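Long-range contact in 2OG-Fe dioxygenase family protein (Methylibium petroleiphilum, PDB 3PL0), which probably acts as a dioxygenase of the 2-oxoglutarate- and iron-dependent kind, built on a cupin-type double-stranded beta-helix: residues L19-L32 with V199-D213. Sequence-based numbering, arbitrary orientation. Where two conformers were deposited one is given.
Sequences LRAQGFCVLTPAAL and VRFTLEQPWTVLLLD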
loop_
_atom_site.group_PDB
_atom_site.type_symbol
_atom_site.label_atom_id
_atom_site.label_comp_id
_atom_site.label_asym_id
_atom_site.label_seq_id
_atom_site.Cartn_x
_atom_site.Cartn_y
_atom_site.Cartn_z
ATOM N N LEU A 19 2.273 -16.264 3.237
ATOM C CA LEU A 19 3.353 -15.289 3.215
ATOM C C LEU A 19 4.678 -15.953 3.411
ATOM O O LEU A 19 5.641 -15.568 2.772
ATOM C CB LEU A 19 3.153 -14.226 4.300
ATOM C CG LEU A 19 2.170 -13.122 3.932
ATOM C CD1 LEU A 19 1.632 -12.452 5.190
ATOM C CD2 LEU A 19 2.867 -12.156 2.968
ATOM N N ARG A 20 4.755 -16.949 4.299
ATOM C CA ARG A 20 5.986 -17.705 4.420
ATOM C C ARG A 20 6.317 -18.441 3.126
ATOM O O ARG A 20 7.445 -18.469 2.679
ATOM C CB ARG A 20 5.851 -18.763 5.522
ATOM C CG ARG A 20 7.096 -19.581 5.735
ATOM C CD ARG A 20 8.281 -18.705 6.145
ATOM N NE ARG A 20 9.379 -19.547 6.636
ATOM C CZ ARG A 20 10.625 -19.566 6.164
ATOM N NH1 ARG A 20 11.007 -18.771 5.185
ATOM N NH2 ARG A 20 11.515 -20.378 6.718
ATOM N N ALA A 21 5.328 -19.119 2.570
ATOM C CA ALA A 21 5.564 -19.997 1.439
ATOM C C ALA A 21 5.816 -19.266 0.108
ATOM O O ALA A 21 6.691 -19.680 -0.678
ATOM C CB ALA A 21 4.381 -21.003 1.294
ATOM N N GLN A 22 5.025 -18.233 -0.189
ATOM C CA GLN A 22 5.114 -17.557 -1.469
ATOM C C GLN A 22 5.388 -16.037 -1.383
ATOM O O GLN A 22 5.497 -15.370 -2.414
ATOM C CB GLN A 22 3.823 -17.788 -2.276
ATOM C CG GLN A 22 2.535 -17.240 -1.639
ATOM C CD GLN A 22 1.306 -17.494 -2.487
ATOM O OE1 GLN A 22 1.234 -18.502 -3.213
ATOM N NE2 GLN A 22 0.308 -16.596 -2.383
ATOM N N GLY A 23 5.397 -15.486 -0.179
ATOM C CA GLY A 23 5.805 -14.125 0.031
ATOM C C GLY A 23 4.724 -13.086 -0.194
ATOM O O GLY A 23 5.005 -11.877 -0.132
ATOM N N PHE A 24 3.491 -13.525 -0.452
ATOM C CA PHE A 24 2.365 -12.576 -0.530
ATOM C C PHE A 24 1.081 -13.326 -0.266
ATOM O O PHE A 24 1.036 -14.555 -0.314
ATOM C CB PHE A 24 2.271 -11.867 -1.881
ATOM C CG PHE A 24 1.729 -12.738 -3.003
ATOM C CD1 PHE A 24 2.537 -13.682 -3.617
ATOM C CD2 PHE A 24 0.417 -12.634 -3.406
ATOM C CE1 PHE A 24 2.038 -14.496 -4.612
ATOM C CE2 PHE A 24 -0.095 -13.472 -4.418
ATOM C CZ PHE A 24 0.717 -14.379 -5.007
ATOM N N CYS A 25 0.037 -12.578 0.011
ATOM C CA CYS A 25 -1.290 -13.135 -0.023
ATOM C C CYS A 25 -2.297 -12.003 -0.202
ATOM O O CYS A 25 -1.990 -10.832 0.077
ATOM C CB CYS A 25 -1.589 -13.919 1.238
ATOM S SG CYS A 25 -1.719 -12.927 2.720
ATOM N N VAL A 26 -3.489 -12.370 -0.641
ATOM C CA VAL A 26 -4.578 -11.438 -0.799
ATOM C C VAL A 26 -5.637 -11.705 0.262
ATOM O O VAL A 26 -6.061 -12.841 0.402
ATOM C CB VAL A 26 -5.181 -11.617 -2.189
ATOM C CG1 VAL A 26 -6.439 -10.681 -2.398
ATOM C CG2 VAL A 26 -4.092 -11.378 -3.269
ATOM N N LEU A 27 -6.072 -10.666 0.983
ATOM C CA LEU A 27 -7.218 -10.763 1.889
ATOM C C LEU A 27 -8.434 -10.154 1.178
ATOM O O LEU A 27 -8.403 -8.980 0.758
ATOM C CB LEU A 27 -6.967 -9.982 3.192
ATOM C CG LEU A 27 -5.686 -10.311 3.961
ATOM C CD1 LEU A 27 -5.642 -9.422 5.179
ATOM C CD2 LEU A 27 -5.662 -11.813 4.390
ATOM N N THR A 28 -9.507 -10.929 1.072
ATOM C CA THR A 28 -10.774 -10.399 0.589
ATOM C C THR A 28 -11.258 -9.382 1.632
ATOM O O THR A 28 -10.816 -9.427 2.805
ATOM C CB THR A 28 -11.837 -11.515 0.433
ATOM O OG1 THR A 28 -12.133 -12.103 1.715
ATOM C CG2 THR A 28 -11.357 -12.626 -0.535
ATOM N N PRO A 29 -12.182 -8.483 1.247
ATOM C CA PRO A 29 -12.774 -7.579 2.240
ATOM C C PRO A 29 -13.356 -8.311 3.454
ATOM O O PRO A 29 -13.242 -7.826 4.568
ATOM C CB PRO A 29 -13.851 -6.847 1.445
ATOM C CG PRO A 29 -13.421 -6.970 -0.007
ATOM C CD PRO A 29 -12.792 -8.307 -0.079
ATOM N N ALA A 30 -13.948 -9.482 3.265
ATOM C CA ALA A 30 -14.433 -10.235 4.403
ATOM C C ALA A 30 -13.263 -10.695 5.314
ATOM O O ALA A 30 -13.364 -10.622 6.552
ATOM C CB ALA A 30 -15.340 -11.436 3.940
ATOM N N ALA A 31 -12.158 -11.153 4.724
ATOM C CA ALA A 31 -10.991 -11.562 5.503
ATOM C C ALA A 31 -10.422 -10.384 6.303
ATOM O O ALA A 31 -10.022 -10.566 7.453
ATOM C CB ALA A 31 -9.915 -12.225 4.620
ATOM N N LEU A 32 -10.429 -9.184 5.723
ATOM C CA LEU A 32 -10.005 -7.969 6.423
ATOM C C LEU A 32 -10.882 -7.630 7.610
ATOM O O LEU A 32 -10.385 -7.316 8.712
ATOM C CB LEU A 32 -9.954 -6.758 5.466
ATOM C CG LEU A 32 -9.238 -5.534 6.073
ATOM C CD1 LEU A 32 -7.746 -5.776 6.316
ATOM C CD2 LEU A 32 -9.421 -4.295 5.230
ATOM N N VAL A 199 2.355 -13.782 -10.728
ATOM C CA VAL A 199 0.894 -13.728 -10.877
ATOM C C VAL A 199 0.387 -12.340 -11.286
ATOM O O VAL A 199 1.017 -11.336 -10.985
ATOM C CB VAL A 199 0.195 -14.185 -9.588
ATOM C CG1 VAL A 199 0.519 -15.679 -9.322
ATOM C CG2 VAL A 199 0.590 -13.272 -8.402
ATOM N N ARG A 200 -0.722 -12.307 -12.023
ATOM C CA ARG A 200 -1.451 -11.096 -12.356
ATOM C C ARG A 200 -2.887 -11.185 -11.886
ATOM O O ARG A 200 -3.514 -12.223 -11.963
ATOM C CB ARG A 200 -1.476 -10.798 -13.847
ATOM C CG ARG A 200 -2.256 -11.780 -14.731
ATOM C CD ARG A 200 -2.057 -11.388 -16.155
ATOM N NE ARG A 200 -2.814 -12.250 -17.040
ATOM C CZ ARG A 200 -3.907 -11.884 -17.707
ATOM N NH1 ARG A 200 -4.368 -10.639 -17.609
ATOM N NH2 ARG A 200 -4.532 -12.771 -18.489
ATOM N N PHE A 201 -3.387 -10.093 -11.328
ATOM C CA PHE A 201 -4.773 -10.059 -10.911
ATOM C C PHE A 201 -5.173 -8.590 -10.762
ATOM O O PHE A 201 -4.339 -7.736 -10.547
ATOM C CB PHE A 201 -4.956 -10.809 -9.586
ATOM C CG PHE A 201 -4.029 -10.368 -8.503
ATOM C CD1 PHE A 201 -2.789 -10.966 -8.353
ATOM C CD2 PHE A 201 -4.382 -9.355 -7.636
ATOM C CE1 PHE A 201 -1.935 -10.532 -7.367
ATOM C CE2 PHE A 201 -3.556 -8.932 -6.648
ATOM C CZ PHE A 201 -2.312 -9.488 -6.515
ATOM N N THR A 202 -6.457 -8.297 -10.898
ATOM C CA THR A 202 -6.934 -6.932 -10.800
ATOM C C THR A 202 -7.742 -6.783 -9.541
ATOM O O THR A 202 -8.737 -7.481 -9.358
ATOM C CB THR A 202 -7.789 -6.560 -12.008
ATOM O OG1 THR A 202 -7.003 -6.695 -13.191
ATOM C CG2 THR A 202 -8.280 -5.133 -11.891
ATOM N N LEU A 203 -7.310 -5.872 -8.679
ATOM C CA LEU A 203 -8.073 -5.542 -7.486
ATOM C C LEU A 203 -9.293 -4.729 -7.901
ATOM O O LEU A 203 -9.164 -3.726 -8.583
ATOM C CB LEU A 203 -7.204 -4.762 -6.481
ATOM C CG LEU A 203 -5.967 -5.521 -5.953
ATOM C CD1 LEU A 203 -4.965 -4.557 -5.298
ATOM C CD2 LEU A 203 -6.308 -6.636 -5.034
ATOM N N GLU A 204 -10.467 -5.185 -7.471
ATOM C CA GLU A 204 -11.736 -4.595 -7.856
ATOM C C GLU A 204 -12.695 -4.309 -6.704
ATOM O O GLU A 204 -13.533 -3.422 -6.849
ATOM C CB GLU A 204 -12.454 -5.505 -8.867
ATOM C CG GLU A 204 -11.667 -5.686 -10.163
ATOM C CD GLU A 204 -12.394 -6.526 -11.231
ATOM O OE1 GLU A 204 -13.101 -7.486 -10.860
ATOM O OE2 GLU A 204 -12.215 -6.228 -12.444
ATOM N N GLN A 205 -12.614 -5.037 -5.585
ATOM C CA GLN A 205 -13.554 -4.804 -4.481
ATOM C C GLN A 205 -12.890 -3.979 -3.398
ATOM O O GLN A 205 -11.841 -4.345 -2.886
ATOM C CB GLN A 205 -14.084 -6.117 -3.902
ATOM C CG GLN A 205 -14.904 -6.960 -4.885
ATOM C CD GLN A 205 -16.008 -6.170 -5.563
ATOM O OE1 GLN A 205 -16.195 -6.264 -6.783
ATOM N NE2 GLN A 205 -16.734 -5.371 -4.784
ATOM N N PRO A 206 -13.501 -2.844 -3.030
ATOM C CA PRO A 206 -12.874 -2.055 -1.993
ATOM C C PRO A 206 -12.576 -2.847 -0.746
ATOM O O PRO A 206 -13.336 -3.735 -0.382
ATOM C CB PRO A 206 -13.902 -0.977 -1.717
ATOM C CG PRO A 206 -14.555 -0.769 -3.033
ATOM C CD PRO A 206 -14.649 -2.134 -3.631
ATOM N N TRP A 207 -11.447 -2.528 -0.128
ATOM C CA TRP A 207 -10.937 -3.187 1.070
ATOM C C TRP A 207 -10.411 -4.583 0.781
ATOM O O TRP A 207 -10.225 -5.362 1.709
ATOM C CB TRP A 207 -11.977 -3.175 2.214
ATOM C CG TRP A 207 -12.506 -1.824 2.354
ATOM C CD1 TRP A 207 -13.773 -1.408 2.082
ATOM C CD2 TRP A 207 -11.773 -0.675 2.703
ATOM N NE1 TRP A 207 -13.877 -0.070 2.274
ATOM C CE2 TRP A 207 -12.661 0.409 2.658
ATOM C CE3 TRP A 207 -10.469 -0.450 3.137
ATOM C CZ2 TRP A 207 -12.271 1.680 2.968
ATOM C CZ3 TRP A 207 -10.092 0.813 3.446
ATOM C CH2 TRP A 207 -10.970 1.862 3.361
ATOM N N THR A 208 -10.129 -4.887 -0.493
ATOM C CA THR A 208 -9.283 -6.001 -0.789
ATOM C C THR A 208 -7.854 -5.555 -0.457
ATOM O O THR A 208 -7.454 -4.442 -0.819
ATOM C CB THR A 208 -9.377 -6.477 -2.268
ATOM O OG1 THR A 208 -10.754 -6.747 -2.605
ATOM C CG2 THR A 208 -8.511 -7.754 -2.449
ATOM N N VAL A 209 -7.108 -6.404 0.253
ATOM C CA VAL A 209 -5.728 -6.104 0.648
ATOM C C VAL A 209 -4.672 -7.100 0.142
ATOM O O VAL A 209 -4.796 -8.293 0.298
ATOM C CB VAL A 209 -5.631 -5.936 2.152
ATOM C CG1 VAL A 209 -4.253 -5.438 2.510
ATOM C CG2 VAL A 209 -6.715 -4.957 2.604
ATOM N N LEU A 210 -3.606 -6.566 -0.463
ATOM C CA LEU A 210 -2.478 -7.359 -0.873
ATOM C C LEU A 210 -1.403 -7.188 0.181
ATOM O O LEU A 210 -0.908 -6.082 0.370
ATOM C CB LEU A 210 -1.953 -6.878 -2.233
ATOM C CG LEU A 210 -0.623 -7.441 -2.765
ATOM C CD1 LEU A 210 -0.747 -8.940 -2.944
ATOM C CD2 LEU A 210 -0.244 -6.736 -4.075
ATOM N N LEU A 211 -1.031 -8.288 0.811
ATOM C CA LEU A 211 0.066 -8.362 1.774
ATOM C C LEU A 211 1.311 -8.862 1.063
ATOM O O LEU A 211 1.227 -9.845 0.300
ATOM C CB LEU A 211 -0.282 -9.291 2.942
ATOM C CG LEU A 211 -1.572 -8.919 3.727
ATOM C CD1 LEU A 211 -1.851 -9.851 4.905
ATOM C CD2 LEU A 211 -1.564 -7.407 4.184
ATOM N N LEU A 212 2.447 -8.183 1.265
ATOM C CA LEU A 212 3.719 -8.505 0.597
ATOM C C LEU A 212 4.876 -8.602 1.622
ATOM O O LEU A 212 5.024 -7.764 2.496
ATOM C CB LEU A 212 4.110 -7.396 -0.402
ATOM C CG LEU A 212 3.134 -7.042 -1.526
ATOM C CD1 LEU A 212 3.508 -5.689 -2.164
ATOM C CD2 LEU A 212 3.096 -8.151 -2.607
ATOM N N ASP A 213 5.688 -9.636 1.500
ATOM C CA ASP A 213 6.968 -9.710 2.193
ATOM C C ASP A 213 7.945 -9.058 1.251
ATOM O O ASP A 213 8.395 -9.629 0.223
ATOM C CB ASP A 213 7.338 -11.149 2.464
ATOM C CG ASP A 213 8.694 -11.304 3.124
ATOM O OD1 ASP A 213 9.510 -10.351 3.176
ATOM O OD2 ASP A 213 8.941 -12.429 3.573
HETATM O O HOH W 1 8.414 -14.983 2.212
#
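Cys25 and Leu211 form a hydrogen-bonded antiparallel pair where strand 24-27 joins the edge of strand 209-213. Leu211 N donates to Cys25 O (2.8 Å) and Cys25 N returns a bond to Leu211 O. Leu27 and Val209 pair likewise, and Asp213 N reaches Gly23 O in an almost straight bond (176°) where the helix ends at a positive-phi glycine. Leu211 can be followed outward on the face it shares with Cys25, Leu27 and Val209: CB lies 3.7 Å from Cys25 O and a little farther from SG, CG is about equally far from both, and CD1 touches both SG and, at 3.8 Å, Leu27 CD1. Helix 118-134 lies over this face, with Leu127 against Leu211. On the other face Phe24, its CG between backbone N and carbonyl carbon (chi1 75°), sends CZ to Val199 CG2 (3.6 Å), while Gln22 NE2, hydrogen-bonded to Phe24 O, lies over one ring face, offset toward its rim. Farther along, Val26 CG1 meets Thr208 CG2 (3.6 Å). Thr208 OG1 bonds to Gln205 O (2.7 Å), which also accepts from Thr208 N, closing a type II turn; Pro29 CD rests against the same hydroxyl. An alanine at Thr208 would remove both branches, and the turn would probably lose its second bond to Gln205 O while Val26 CG1 lost its methyl neighbour. A water donates to Leu19 O and Asp213 OD2; OD2 also salt-bridges Arg135, and OD1 accepts from Gln215 N. Main-chain bonds thus set the register of strand 24-27 in the cupin sheet, while mainly apolar contacts tie its flanks to helix 118-134 and strand 198-201.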